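Local coordinates for protein BA42 (PDB 4OA3), which is of unknown function but binds calcium ions and consists of a stand-alone TPM domain, at residues 25-30 with 121-126; 15-20 with 113-118; 64-69 with 77-82; 31-36 with 138-143. One frame throughout, in Å; residues are numbered along the deposited sequence. Where two conformers were deposited one is given.

Contact 3 is the most buried of the four and lies nearest the centre of the chain. It is a backbone-bonded hairpin of the sheet. Contact 4, also buried, joins strand 31-37 of that sheet to the segment before strand 144-145, mainly through calcium ligands, hydrogen bonds and waters. Contacts 1 and 2 are partly buried and share helix 110-128. Contact 2 is purely apolar between helices. Contact 1 fits a loop against the helix with no hydrogen bond across it. Contacts 1 and 4 meet at one calcium ion, to which Glu-25 and Glu-31 both bind. Ile-118 of contact 2 packs on Ile-68 of contact 3 and Val-34 of contact 4.

Contact 1 of 4, residues 25-30 with 121-126. With CA (calcium ion), chain B.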
loop_
_atom_site.group_PDB
_atom_site.type_symbol
_atom_site.label_atom_id
_atom_site.label_comp_id
_atom_site.label_asym_id
_atom_site.label_seq_id
_atom_site.Cartn_x
_atom_site.Cartn_y
_atom_site.Cartn_z
ATOM N N GLU A 25 -3.448 -9.862 2.394
ATOM C CA GLU A 25 -4.890 -9.887 2.308
ATOM C C GLU A 25 -5.526 -11.189 2.820
ATOM O O GLU A 25 -6.753 -11.299 2.819
ATOM C CB GLU A 25 -5.337 -9.588 0.856
ATOM C CG GLU A 25 -5.040 -8.147 0.449
ATOM C CD GLU A 25 -5.591 -7.749 -0.904
ATOM O OE1 GLU A 25 -6.187 -8.622 -1.585
ATOM O OE2 GLU A 25 -5.428 -6.568 -1.303
ATOM N N LYS A 26 -4.722 -12.131 3.311
ATOM C CA LYS A 26 -5.263 -13.296 4.033
ATOM C C LYS A 26 -5.278 -12.987 5.551
ATOM O O LYS A 26 -5.790 -13.799 6.317
ATOM C CB LYS A 26 -4.424 -14.534 3.777
ATOM C CG LYS A 26 -4.461 -15.034 2.349
ATOM C CD LYS A 26 -3.493 -16.194 2.199
ATOM C CE LYS A 26 -3.359 -16.646 0.778
ATOM N NZ LYS A 26 -2.074 -17.363 0.549
ATOM N N ASN A 27 -4.686 -11.858 5.994
ATOM C CA ASN A 27 -4.660 -11.463 7.413
ATOM C C ASN A 27 -5.679 -10.401 7.740
ATOM O O ASN A 27 -5.992 -10.169 8.917
ATOM C CB ASN A 27 -3.286 -10.901 7.769
ATOM C CG ASN A 27 -2.195 -11.919 7.703
ATOM O OD1 ASN A 27 -2.405 -13.102 7.992
ATOM N ND2 ASN A 27 -0.976 -11.478 7.433
ATOM N N THR A 28 -6.205 -9.745 6.727
ATOM C CA THR A 28 -7.158 -8.648 6.930
ATOM C C THR A 28 -8.163 -8.589 5.798
ATOM O O THR A 28 -7.879 -9.107 4.720
ATOM C CB THR A 28 -6.382 -7.304 6.968
ATOM O OG1 THR A 28 -7.283 -6.222 7.199
ATOM C CG2 THR A 28 -5.590 -7.040 5.661
ATOM N N SER A 29 -9.316 -7.952 6.042
ATOM C CA SER A 29 -10.281 -7.658 4.991
ATOM C C SER A 29 -9.835 -6.373 4.248
ATOM O O SER A 29 -10.420 -6.036 3.218
ATOM C CB SER A 29 -11.680 -7.461 5.537
ATOM O OG SER A 29 -11.764 -6.271 6.292
ATOM N N GLY A 30 -8.806 -5.681 4.738
ATOM C CA GLY A 30 -8.255 -4.534 4.038
ATOM C C GLY A 30 -7.638 -4.934 2.704
ATOM O O GLY A 30 -7.272 -6.097 2.481
ATOM N N ALA A 121 1.551 -3.526 6.910
ATOM C CA ALA A 121 0.234 -2.967 6.696
ATOM C C ALA A 121 -0.874 -4.006 6.893
ATOM O O ALA A 121 -1.925 -3.698 7.444
ATOM C CB ALA A 121 0.155 -2.329 5.306
ATOM N N GLY A 122 -0.685 -5.246 6.399
ATOM C CA GLY A 122 -1.691 -6.278 6.604
ATOM C C GLY A 122 -1.916 -6.594 8.077
ATOM O O GLY A 122 -3.053 -6.741 8.526
ATOM N N MET A 123 -0.832 -6.621 8.837
ATOM C CA MET A 123 -0.875 -6.881 10.295
ATOM C C MET A 123 -1.515 -5.690 11.029
ATOM O O MET A 123 -2.289 -5.891 11.963
ATOM C CB MET A 123 0.539 -7.094 10.863
ATOM C CG MET A 123 1.356 -8.191 10.231
ATOM S SD MET A 123 1.276 -9.737 11.117
ATOM C CE MET A 123 -0.321 -10.299 10.502
ATOM N N ALA A 124 -1.229 -4.456 10.598
ATOM C CA ALA A 124 -1.870 -3.278 11.208
ATOM C C ALA A 124 -3.350 -3.247 10.918
ATOM O O ALA A 124 -4.176 -3.039 11.805
ATOM C CB ALA A 124 -1.233 -2.009 10.670
ATOM N N LEU A 125 -3.721 -3.467 9.659
ATOM C CA LEU A 125 -5.126 -3.488 9.271
ATOM C C LEU A 125 -5.886 -4.603 9.947
ATOM O O LEU A 125 -7.066 -4.420 10.266
ATOM C CB LEU A 125 -5.256 -3.618 7.754
ATOM C CG LEU A 125 -4.831 -2.361 6.994
ATOM C CD1 LEU A 125 -4.612 -2.710 5.515
ATOM C CD2 LEU A 125 -5.857 -1.245 7.148
ATOM N N ALA A 126 -5.217 -5.742 10.187
ATOM C CA ALA A 126 -5.863 -6.897 10.835
ATOM C C ALA A 126 -6.418 -6.550 12.213
ATOM O O ALA A 126 -7.424 -7.131 12.617
ATOM C CB ALA A 126 -4.876 -8.043 10.962
HETATM CA CA CA B . -6.607 -7.121 -3.470
HETATM O O HOH W 1 -5.502 -5.021 -3.828
#
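Thr-28 packs against the last turns of helix 110-128, and this is the close-fitting part of the contact. Its OG1 lies 3.3 Å from Leu-125 CB. Its CB and CG2 both rest near Gly-122 O. OG1 is anti to the backbone N (chi1 -179°). From there it accepts a hydrogen bond from Gly-30 N, 2.9 Å from OG1 and nearly straight at 167°. Thr-28 OG1 also bonds to Phe-129 O, so this buried hydroxyl is satisfied without a polar partner in 121-126. Next to Thr-28, Ala-126 CB sits 3.2 Å from Asn-27 O. Gly-30 CA comes within 4.3 Å of Leu-125 CD1, and a side chain at this glycine would run into that methyl.

The Thr-28 to Gly-30 bond makes an ST turn. It shapes the loop that leads from helix 11-24 into strand 31-37 of the TPM domain. At the start of the same loop, Glu-25 turns away from helix 110-128. Its extended chain carries the carboxylate to a calcium ion, which OE1 and OE2 both bind at 2.5 Å. Asp-137, Leu-139, Asn-141 and Glu-31 complete the protein ligands of this ion.

The side of Asn-27 and Met-123 is nearer solvent and rests on few touches. The bent chain of Met-123 starts away from the loop, but its CE returns to lie 3.4 Å from Asn-27 ND2. Met-123 is itself exposed, and Asn-27 is partly so.

Contact 2 of 4, residues 15-20 with 113-118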
loop_
_atom_site.group_PDB
_atom_site.type_symbol
_atom_site.label_atom_id
_atom_site.label_comp_id
_atom_site.label_asym_id
_atom_site.label_seq_id
_atom_site.Cartn_x
_atom_site.Cartn_y
_atom_site.Cartn_z
ATOM N N LYS A 15 6.845 -9.748 -8.946
ATOM C CA LYS A 15 6.167 -10.952 -8.520
ATOM C C LYS A 15 6.187 -11.083 -6.988
ATOM O O LYS A 15 5.175 -11.455 -6.398
ATOM C CB LYS A 15 6.807 -12.182 -9.183
ATOM C CG LYS A 15 6.305 -13.520 -8.646
ATOM C CD LYS A 15 7.198 -14.666 -9.126
ATOM C CE LYS A 15 6.902 -16.058 -8.574
ATOM N NZ LYS A 15 5.969 -16.095 -7.414
ATOM N N ALA A 16 7.300 -10.752 -6.361
ATOM C CA ALA A 16 7.433 -10.835 -4.910
ATOM C C ALA A 16 6.488 -9.850 -4.224
ATOM O O ALA A 16 5.886 -10.157 -3.188
ATOM C CB ALA A 16 8.871 -10.558 -4.497
ATOM N N ILE A 17 6.321 -8.672 -4.827
ATOM C CA ILE A 17 5.428 -7.660 -4.273
ATOM C C ILE A 17 3.985 -8.066 -4.379
ATOM O O ILE A 17 3.234 -7.954 -3.410
ATOM C CB ILE A 17 5.732 -6.300 -4.901
ATOM C CG1 ILE A 17 7.162 -5.818 -4.476
ATOM C CG2 ILE A 17 4.692 -5.267 -4.499
ATOM C CD1 ILE A 17 7.718 -4.762 -5.355
ATOM N N VAL A 18 3.577 -8.554 -5.552
ATOM C CA VAL A 18 2.197 -8.990 -5.738
ATOM C C VAL A 18 1.890 -10.177 -4.810
ATOM O O VAL A 18 0.794 -10.267 -4.263
ATOM C CB VAL A 18 1.954 -9.318 -7.240
ATOM C CG1 VAL A 18 0.593 -9.972 -7.449
ATOM C CG2 VAL A 18 2.058 -8.055 -8.086
ATOM N N ASP A 19 2.860 -11.079 -4.629
ATOM C CA ASP A 19 2.709 -12.232 -3.722
ATOM C C ASP A 19 2.573 -11.742 -2.253
ATOM O O ASP A 19 1.747 -12.276 -1.501
ATOM C CB ASP A 19 3.932 -13.170 -3.788
ATOM C CG ASP A 19 4.062 -13.978 -5.068
ATOM O OD1 ASP A 19 3.114 -13.983 -5.860
ATOM O OD2 ASP A 19 5.148 -14.554 -5.296
ATOM N N ALA A 20 3.290 -10.665 -1.891
ATOM C CA ALA A 20 3.201 -10.085 -0.540
ATOM C C ALA A 20 1.809 -9.493 -0.289
ATOM O O ALA A 20 1.228 -9.652 0.775
ATOM C CB ALA A 20 4.267 -9.022 -0.344
ATOM N N GLY A 113 11.661 -3.063 0.749
ATOM C CA GLY A 113 10.890 -2.044 1.443
ATOM C C GLY A 113 9.408 -2.195 1.180
ATOM O O GLY A 113 8.581 -2.096 2.083
ATOM N N LEU A 114 9.057 -2.439 -0.098
ATOM C CA LEU A 114 7.638 -2.598 -0.401
ATOM C C LEU A 114 7.101 -3.875 0.203
ATOM O O LEU A 114 6.018 -3.866 0.771
ATOM C CB LEU A 114 7.437 -2.594 -1.905
ATOM C CG LEU A 114 7.673 -1.215 -2.547
ATOM C CD1 LEU A 114 7.634 -1.300 -4.060
ATOM C CD2 LEU A 114 6.623 -0.192 -2.048
ATOM N N VAL A 115 7.830 -4.983 0.110
ATOM C CA VAL A 115 7.350 -6.237 0.699
ATOM C C VAL A 115 7.160 -6.091 2.198
ATOM O O VAL A 115 6.140 -6.510 2.750
ATOM C CB VAL A 115 8.331 -7.377 0.387
ATOM C CG1 VAL A 115 8.060 -8.616 1.260
ATOM C CG2 VAL A 115 8.263 -7.740 -1.098
ATOM N N ASP A 116 8.155 -5.504 2.869
ATOM C CA ASP A 116 8.075 -5.325 4.323
ATOM C C ASP A 116 6.969 -4.391 4.759
ATOM O O ASP A 116 6.281 -4.649 5.759
ATOM C CB ASP A 116 9.408 -4.819 4.874
ATOM C CG ASP A 116 10.529 -5.836 4.831
ATOM O OD1 ASP A 116 10.263 -7.029 4.468
ATOM O OD2 ASP A 116 11.663 -5.462 5.152
ATOM N N GLY A 117 6.739 -3.329 3.986
ATOM C CA GLY A 117 5.647 -2.425 4.264
ATOM C C GLY A 117 4.307 -3.091 4.081
ATOM O O GLY A 117 3.403 -2.893 4.879
ATOM N N ILE A 118 4.160 -3.887 3.001
ATOM C CA ILE A 118 2.910 -4.582 2.745
ATOM C C ILE A 118 2.616 -5.542 3.900
ATOM O O ILE A 118 1.476 -5.616 4.383
ATOM C CB ILE A 118 2.973 -5.288 1.374
ATOM C CG1 ILE A 118 2.935 -4.240 0.220
ATOM C CG2 ILE A 118 1.851 -6.354 1.237
ATOM C CD1 ILE A 118 3.439 -4.738 -1.075
#
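Helices 11-24 and 110-128 pack alongside each other through Ile-17, Ala-20, Leu-114, Val-115 and Ile-118. Their short segments run parallel, 2° apart, with axes 9.1 Å from each other. Ile-17 CD1 meets Leu-114 CD1 at 3.7 Å, and its CG1 reaches Val-115 CG2. On its other branch, CG2 is anti to the backbone N and touches Ile-118 CD1 at 3.7 Å. The side chains of Ile-17 and Ile-118 cross at about a right angle.

Helix 110-128 lies against the sheet of the TPM domain, where Leu-114 and Ile-118 also pack on Ile-68 of strand 65-71. From helix 11-24, Ile-17 packs on Ile-143 as well. An alanine at Ile-17 would probably open a gap between the helices and leave Leu-114 CD1 and Ile-118 CD1 without these methyl partners.

No hydrogen bond links the two segments. Further along, Ala-20 CB lies 3.9 Å from Ile-118 CG2 and 4.1 Å from Val-115 CG1. Ile-118 CG2 also comes within 3.4 Å of Ala-20 O.

Contact 3 of 4, residues 64-69 with 77-82; sequences NGVLIY and FVIYGD
Leu-67 and Tyr-80 bond to each other through both backbone groups: Leu-67 N to Tyr-80 O at 2.8 Å, and Tyr-80 N to Leu-67 O at 2.9 Å. Strands 65-71 and 76-81 form an antiparallel beta hairpin at one side of the mixed sheet. Tyr-69 and Val-78 make the second hydrogen-bonded pair. Val-66 with Gly-81 and Ile-68 with Ile-79 are the non-hydrogen-bonded pairs. Beyond the Val-66 and Gly-81 pair, Asp-82 N still bonds to Gly-65 O at 3.0 Å.

On one face, Val-66 and Ile-79 were each modelled in two conformers. In one conformer of each they lie side by side, pointing the same way, so the details of this touch are doubtful. Trp-94 packs on both residues, and Leu-114 and Ile-118 of helix 110-128 pack on Ile-68. The other face carries Leu-67, Tyr-69, Val-78 and Tyr-80 and is covered by helix 44-54. Tyr-69 CD1 stands 4.3 Å from Val-78 CB, while its OH bonds to Glu-37 and Ser-40.

Phe-77 CB presses close to Tyr-69 O, and its ring leads away to Phe-105. At the opposite end a water bridges Gly-65 and Asp-82, just past the end of strand 76-81, donating to Asp-82 OD2 at 2.7 Å and accepting from Gly-65 N.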
loop_
_atom_site.group_PDB
_atom_site.type_symbol
_atom_site.label_atom_id
_atom_site.label_comp_id
_atom_site.label_asym_id
_atom_site.label_seq_id
_atom_site.Cartn_x
_atom_site.Cartn_y
_atom_site.Cartn_z
ATOM N N ASN A 64 -11.818 0.298 3.284
ATOM C CA ASN A 64 -10.560 -0.052 3.886
ATOM C C ASN A 64 -9.444 -0.412 2.910
ATOM O O ASN A 64 -8.598 -1.240 3.198
ATOM C CB ASN A 64 -10.748 -1.111 4.967
ATOM C CG ASN A 64 -11.309 -2.402 4.442
ATOM O OD1 ASN A 64 -11.707 -2.508 3.300
ATOM N ND2 ASN A 64 -11.291 -3.433 5.269
ATOM N N GLY A 65 -9.486 0.211 1.744
ATOM C CA GLY A 65 -8.375 0.117 0.807
ATOM C C GLY A 65 -7.277 1.059 1.241
ATOM O O GLY A 65 -7.538 2.106 1.855
ATOM N N VAL A 66 -6.032 0.698 0.966
ATOM C CA VAL A 66 -4.886 1.545 1.258
ATOM C C VAL A 66 -3.961 1.491 0.057
ATOM O O VAL A 66 -3.743 0.420 -0.507
ATOM C CB VAL A 66 -4.150 1.203 2.584
ATOM C CG1 VAL A 66 -3.669 -0.242 2.603
ATOM C CG2 VAL A 66 -2.981 2.158 2.839
ATOM N N LEU A 67 -3.471 2.669 -0.358
ATOM C CA LEU A 67 -2.518 2.831 -1.429
ATOM C C LEU A 67 -1.163 3.173 -0.833
ATOM O O LEU A 67 -1.051 4.108 -0.030
ATOM C CB LEU A 67 -2.938 3.992 -2.358
ATOM C CG LEU A 67 -1.977 4.310 -3.497
ATOM C CD1 LEU A 67 -1.839 3.144 -4.461
ATOM C CD2 LEU A 67 -2.449 5.543 -4.256
ATOM N N ILE A 68 -0.136 2.433 -1.233
ATOM C CA ILE A 68 1.255 2.756 -1.011
ATOM C C ILE A 68 1.732 3.415 -2.304
ATOM O O ILE A 68 1.943 2.765 -3.321
ATOM C CB ILE A 68 2.104 1.545 -0.658
ATOM C CG1 ILE A 68 1.573 0.905 0.615
ATOM C CG2 ILE A 68 3.594 1.950 -0.505
ATOM C CD1 ILE A 68 2.269 -0.468 0.956
ATOM N N TYR A 69 1.813 4.728 -2.258
ATOM C CA TYR A 69 2.219 5.551 -3.389
ATOM C C TYR A 69 3.708 5.857 -3.312
ATOM O O TYR A 69 4.165 6.337 -2.271
ATOM C CB TYR A 69 1.401 6.851 -3.357
ATOM C CG TYR A 69 1.908 7.902 -4.297
ATOM C CD1 TYR A 69 2.897 8.791 -3.900
ATOM C CD2 TYR A 69 1.455 7.973 -5.601
ATOM C CE1 TYR A 69 3.437 9.708 -4.784
ATOM C CE2 TYR A 69 1.928 8.945 -6.468
ATOM C CZ TYR A 69 3.004 9.733 -6.086
ATOM O OH TYR A 69 3.549 10.723 -6.871
ATOM N N PHE A 77 7.400 8.503 -0.416
ATOM C CA PHE A 77 6.173 7.733 -0.501
ATOM C C PHE A 77 5.147 8.239 0.445
ATOM O O PHE A 77 5.444 8.976 1.399
ATOM C CB PHE A 77 6.469 6.238 -0.259
ATOM C CG PHE A 77 7.014 5.920 1.104
ATOM C CD1 PHE A 77 8.382 5.915 1.336
ATOM C CD2 PHE A 77 6.167 5.572 2.140
ATOM C CE1 PHE A 77 8.886 5.608 2.593
ATOM C CE2 PHE A 77 6.675 5.284 3.406
ATOM C CZ PHE A 77 8.030 5.277 3.607
ATOM N N VAL A 78 3.915 7.826 0.213
ATOM C CA VAL A 78 2.768 8.140 1.008
ATOM C C VAL A 78 1.964 6.880 1.201
ATOM O O VAL A 78 1.793 6.129 0.248
ATOM C CB VAL A 78 1.865 9.213 0.283
ATOM C CG1 VAL A 78 0.485 9.388 0.952
ATOM C CG2 VAL A 78 2.579 10.536 0.228
ATOM N N ILE A 79 1.450 6.681 2.401
ATOM C CA ILE A 79 0.514 5.624 2.692
ATOM C C ILE A 79 -0.797 6.350 2.846
ATOM O O ILE A 79 -0.932 7.238 3.713
ATOM C CB ILE A 79 0.898 4.855 3.953
ATOM C CG1 ILE A 79 2.262 4.162 3.780
ATOM C CG2 ILE A 79 -0.187 3.839 4.280
ATOM C CD1 ILE A 79 2.967 3.908 5.139
ATOM N N TYR A 80 -1.736 6.056 1.946
ATOM C CA TYR A 80 -3.041 6.696 1.933
ATOM C C TYR A 80 -4.110 5.653 2.128
ATOM O O TYR A 80 -4.317 4.809 1.259
ATOM C CB TYR A 80 -3.227 7.432 0.593
ATOM C CG TYR A 80 -4.527 8.189 0.481
ATOM C CD1 TYR A 80 -5.701 7.547 0.114
ATOM C CD2 TYR A 80 -4.597 9.541 0.808
ATOM C CE1 TYR A 80 -6.929 8.191 0.196
ATOM C CE2 TYR A 80 -5.809 10.221 0.802
ATOM C CZ TYR A 80 -6.977 9.543 0.490
ATOM O OH TYR A 80 -8.195 10.185 0.509
ATOM N N GLY A 81 -4.787 5.711 3.256
ATOM C CA GLY A 81 -5.884 4.824 3.573
ATOM C C GLY A 81 -7.221 5.519 3.368
ATOM O O GLY A 81 -7.328 6.747 3.496
ATOM N N ASP A 82 -8.252 4.729 3.068
ATOM C CA ASP A 82 -9.610 5.226 2.843
ATOM C C ASP A 82 -10.279 5.581 4.176
ATOM O O ASP A 82 -9.738 5.302 5.252
ATOM C CB ASP A 82 -10.430 4.221 2.045
ATOM C CG ASP A 82 -11.608 4.792 1.272
ATOM O OD1 ASP A 82 -11.824 6.043 1.335
ATOM O OD2 ASP A 82 -12.341 4.003 0.659
HETATM O O HOH W 2 -11.539 1.497 0.084
#

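Contact 4 of 4, residues 31-36 with 138-143; sequences EIRVHL and ELPNTI. With CA (calcium ion), chain B; CA (calcium ion), chain C.
Glu-31 bridges two calcium ions and is also gripped by the backbone of Glu-138 and Leu-139. Its OE1 binds one ion at 2.4 Å and its OE2 the other at 2.3 Å. This two-calcium site of the TPM domain lies at the start of strand 31-37. Leu-139 O and Asn-141 OD1 bind the first ion, with Glu-25 and Asp-137. Asp-135 and Ile-136 bind the second.

Two backbone N-H groups hold the carboxylate of Glu-31. Leu-139 N bonds to Glu-31 OE1 and Glu-138 N to Glu-31 OE2, each at 3.0 Å and each well out of the carboxylate plane. A bend at chi2 (-88°) swings the carboxylate of Glu-31 round toward them. The nearby calcium charges probably offset the repulsion between Glu-31 and the carboxylate of Glu-138, whose OE2 bonds to Lys-61 N.

Farther out, Arg-33 holds the next part of the 138-143 segment. Its NE and NH2 grip Thr-142 O side-on, with NH2 at 2.9 Å, and that oxygen lies in the guanidinium plane. Pro-140 CG sits over one face, offset toward the rim. A leucine in place of Arg-33 would probably leave Thr-142 O without these two donors and the chain beside the calcium site less firmly held.

Water 1, a ligand of the first ion, also donates to Ile-32 O and Pro-140 O. A second water accepts from Val-34 N and donates to Asn-141 O. The contact then turns apolar, where Ile-143 CG2 lies 3.9 Å from Leu-36 CG.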
loop_
_atom_site.group_PDB
_atom_site.type_symbol
_atom_site.label_atom_id
_atom_site.label_comp_id
_atom_site.label_asym_id
_atom_site.label_seq_id
_atom_site.Cartn_x
_atom_site.Cartn_y
_atom_site.Cartn_z
ATOM N N GLU A 31 -7.608 -3.975 1.788
ATOM C CA GLU A 31 -7.097 -4.202 0.441
ATOM C C GLU A 31 -5.938 -3.291 0.178
ATOM O O GLU A 31 -6.020 -2.107 0.513
ATOM C CB GLU A 31 -8.192 -3.966 -0.557
ATOM C CG GLU A 31 -9.336 -4.978 -0.465
ATOM C CD GLU A 31 -9.155 -6.237 -1.285
ATOM O OE1 GLU A 31 -8.451 -6.169 -2.324
ATOM O OE2 GLU A 31 -9.698 -7.306 -0.894
ATOM N N ILE A 32 -4.857 -3.813 -0.370
ATOM C CA ILE A 32 -3.621 -3.054 -0.557
ATOM C C ILE A 32 -3.206 -2.980 -2.004
ATOM O O ILE A 32 -3.213 -3.982 -2.689
ATOM C CB ILE A 32 -2.465 -3.690 0.276
ATOM C CG1 ILE A 32 -2.804 -3.696 1.761
ATOM C CG2 ILE A 32 -1.132 -2.963 0.000
ATOM C CD1 ILE A 32 -2.027 -4.683 2.548
ATOM N N ARG A 33 -2.820 -1.774 -2.487
ATOM C CA ARG A 33 -2.172 -1.629 -3.786
ATOM C C ARG A 33 -0.973 -0.726 -3.682
ATOM O O ARG A 33 -0.881 0.118 -2.773
ATOM C CB ARG A 33 -3.086 -1.056 -4.877
ATOM C CG ARG A 33 -4.271 -1.964 -5.159
ATOM C CD ARG A 33 -5.011 -1.610 -6.430
ATOM N NE ARG A 33 -4.156 -1.867 -7.588
ATOM C CZ ARG A 33 -4.429 -1.467 -8.816
ATOM N NH1 ARG A 33 -5.531 -0.778 -9.064
ATOM N NH2 ARG A 33 -3.595 -1.739 -9.802
ATOM N N VAL A 34 -0.040 -0.922 -4.594
ATOM C CA VAL A 34 1.135 -0.095 -4.783
ATOM C C VAL A 34 0.981 0.642 -6.098
ATOM O O VAL A 34 0.558 0.044 -7.099
ATOM C CB VAL A 34 2.412 -0.948 -4.805
ATOM C CG1 VAL A 34 3.656 -0.143 -5.173
ATOM C CG2 VAL A 34 2.626 -1.638 -3.466
ATOM N N HIS A 35 1.356 1.937 -6.099
ATOM C CA HIS A 35 1.426 2.723 -7.331
ATOM C C HIS A 35 2.813 3.324 -7.392
ATOM O O HIS A 35 3.272 3.932 -6.417
ATOM C CB HIS A 35 0.412 3.848 -7.387
ATOM C CG HIS A 35 0.583 4.774 -8.567
ATOM N ND1 HIS A 35 -0.020 4.515 -9.793
ATOM C CD2 HIS A 35 1.230 5.960 -8.647
ATOM C CE1 HIS A 35 0.258 5.575 -10.552
ATOM N NE2 HIS A 35 1.004 6.442 -9.918
ATOM N N LEU A 36 3.473 3.155 -8.528
ATOM C CA LEU A 36 4.788 3.719 -8.758
ATOM C C LEU A 36 4.727 4.761 -9.870
ATOM O O LEU A 36 4.110 4.532 -10.906
ATOM C CB LEU A 36 5.766 2.627 -9.191
ATOM C CG LEU A 36 5.876 1.381 -8.245
ATOM C CD1 LEU A 36 6.890 0.374 -8.780
ATOM C CD2 LEU A 36 6.271 1.769 -6.837
ATOM N N GLU A 138 -11.362 -7.574 -3.431
ATOM C CA GLU A 138 -12.092 -6.417 -3.948
ATOM C C GLU A 138 -11.339 -5.541 -4.915
ATOM O O GLU A 138 -11.947 -4.996 -5.835
ATOM C CB GLU A 138 -12.619 -5.590 -2.770
ATOM C CG GLU A 138 -13.636 -6.328 -1.908
ATOM C CD GLU A 138 -14.048 -5.575 -0.663
ATOM O OE1 GLU A 138 -13.185 -5.389 0.221
ATOM O OE2 GLU A 138 -15.246 -5.228 -0.540
ATOM N N LEU A 139 -10.034 -5.396 -4.718
ATOM C CA LEU A 139 -9.193 -4.576 -5.570
ATOM C C LEU A 139 -8.109 -5.438 -6.173
ATOM O O LEU A 139 -7.572 -6.303 -5.495
ATOM C CB LEU A 139 -8.518 -3.452 -4.781
ATOM C CG LEU A 139 -9.455 -2.519 -3.999
ATOM C CD1 LEU A 139 -8.651 -1.460 -3.236
ATOM C CD2 LEU A 139 -10.485 -1.850 -4.889
ATOM N N PRO A 140 -7.715 -5.200 -7.441
ATOM C CA PRO A 140 -6.606 -5.957 -8.007
ATOM C C PRO A 140 -5.292 -5.759 -7.256
ATOM O O PRO A 140 -5.088 -4.722 -6.598
ATOM C CB PRO A 140 -6.509 -5.455 -9.453
ATOM C CG PRO A 140 -7.218 -4.247 -9.494
ATOM C CD PRO A 140 -8.213 -4.181 -8.370
ATOM N N ASN A 141 -4.447 -6.785 -7.272
ATOM C CA ASN A 141 -3.175 -6.739 -6.556
ATOM C C ASN A 141 -2.053 -6.245 -7.467
ATOM O O ASN A 141 -0.950 -6.050 -6.986
ATOM C CB ASN A 141 -2.841 -8.092 -5.992
ATOM C CG ASN A 141 -3.852 -8.618 -5.001
ATOM O OD1 ASN A 141 -4.725 -7.919 -4.491
ATOM N ND2 ASN A 141 -3.638 -9.891 -4.630
ATOM N N THR A 142 -2.378 -5.977 -8.738
ATOM C CA THR A 142 -1.452 -5.439 -9.751
ATOM C C THR A 142 -0.782 -4.186 -9.254
ATOM O O THR A 142 -1.478 -3.310 -8.719
ATOM C CB THR A 142 -2.291 -4.975 -10.982
ATOM O OG1 THR A 142 -3.317 -5.890 -11.257
ATOM C CG2 THR A 142 -1.484 -4.760 -12.242
ATOM N N ILE A 143 0.501 -3.994 -9.587
ATOM C CA ILE A 143 1.176 -2.740 -9.270
ATOM C C ILE A 143 0.734 -1.750 -10.348
ATOM O O ILE A 143 0.836 -2.034 -11.557
ATOM C CB ILE A 143 2.705 -2.903 -9.251
ATOM C CG1 ILE A 143 3.096 -3.918 -8.148
ATOM C CG2 ILE A 143 3.418 -1.531 -9.012
ATOM C CD1 ILE A 143 4.549 -4.076 -7.973
HETATM CA CA CA B . -6.607 -7.121 -3.470
HETATM CA CA CA C . -10.211 -9.091 0.518
HETATM O O HOH W 1 -5.502 -5.021 -3.828
HETATM O O HOH W 3 -0.578 -3.296 -6.113
HETATM O O HOH W 4 -11.745 -7.433 1.458
HETATM O O HOH W 5 -8.482 -8.500 2.040
HETATM O O HOH W 6 -8.442 -10.158 -0.856
#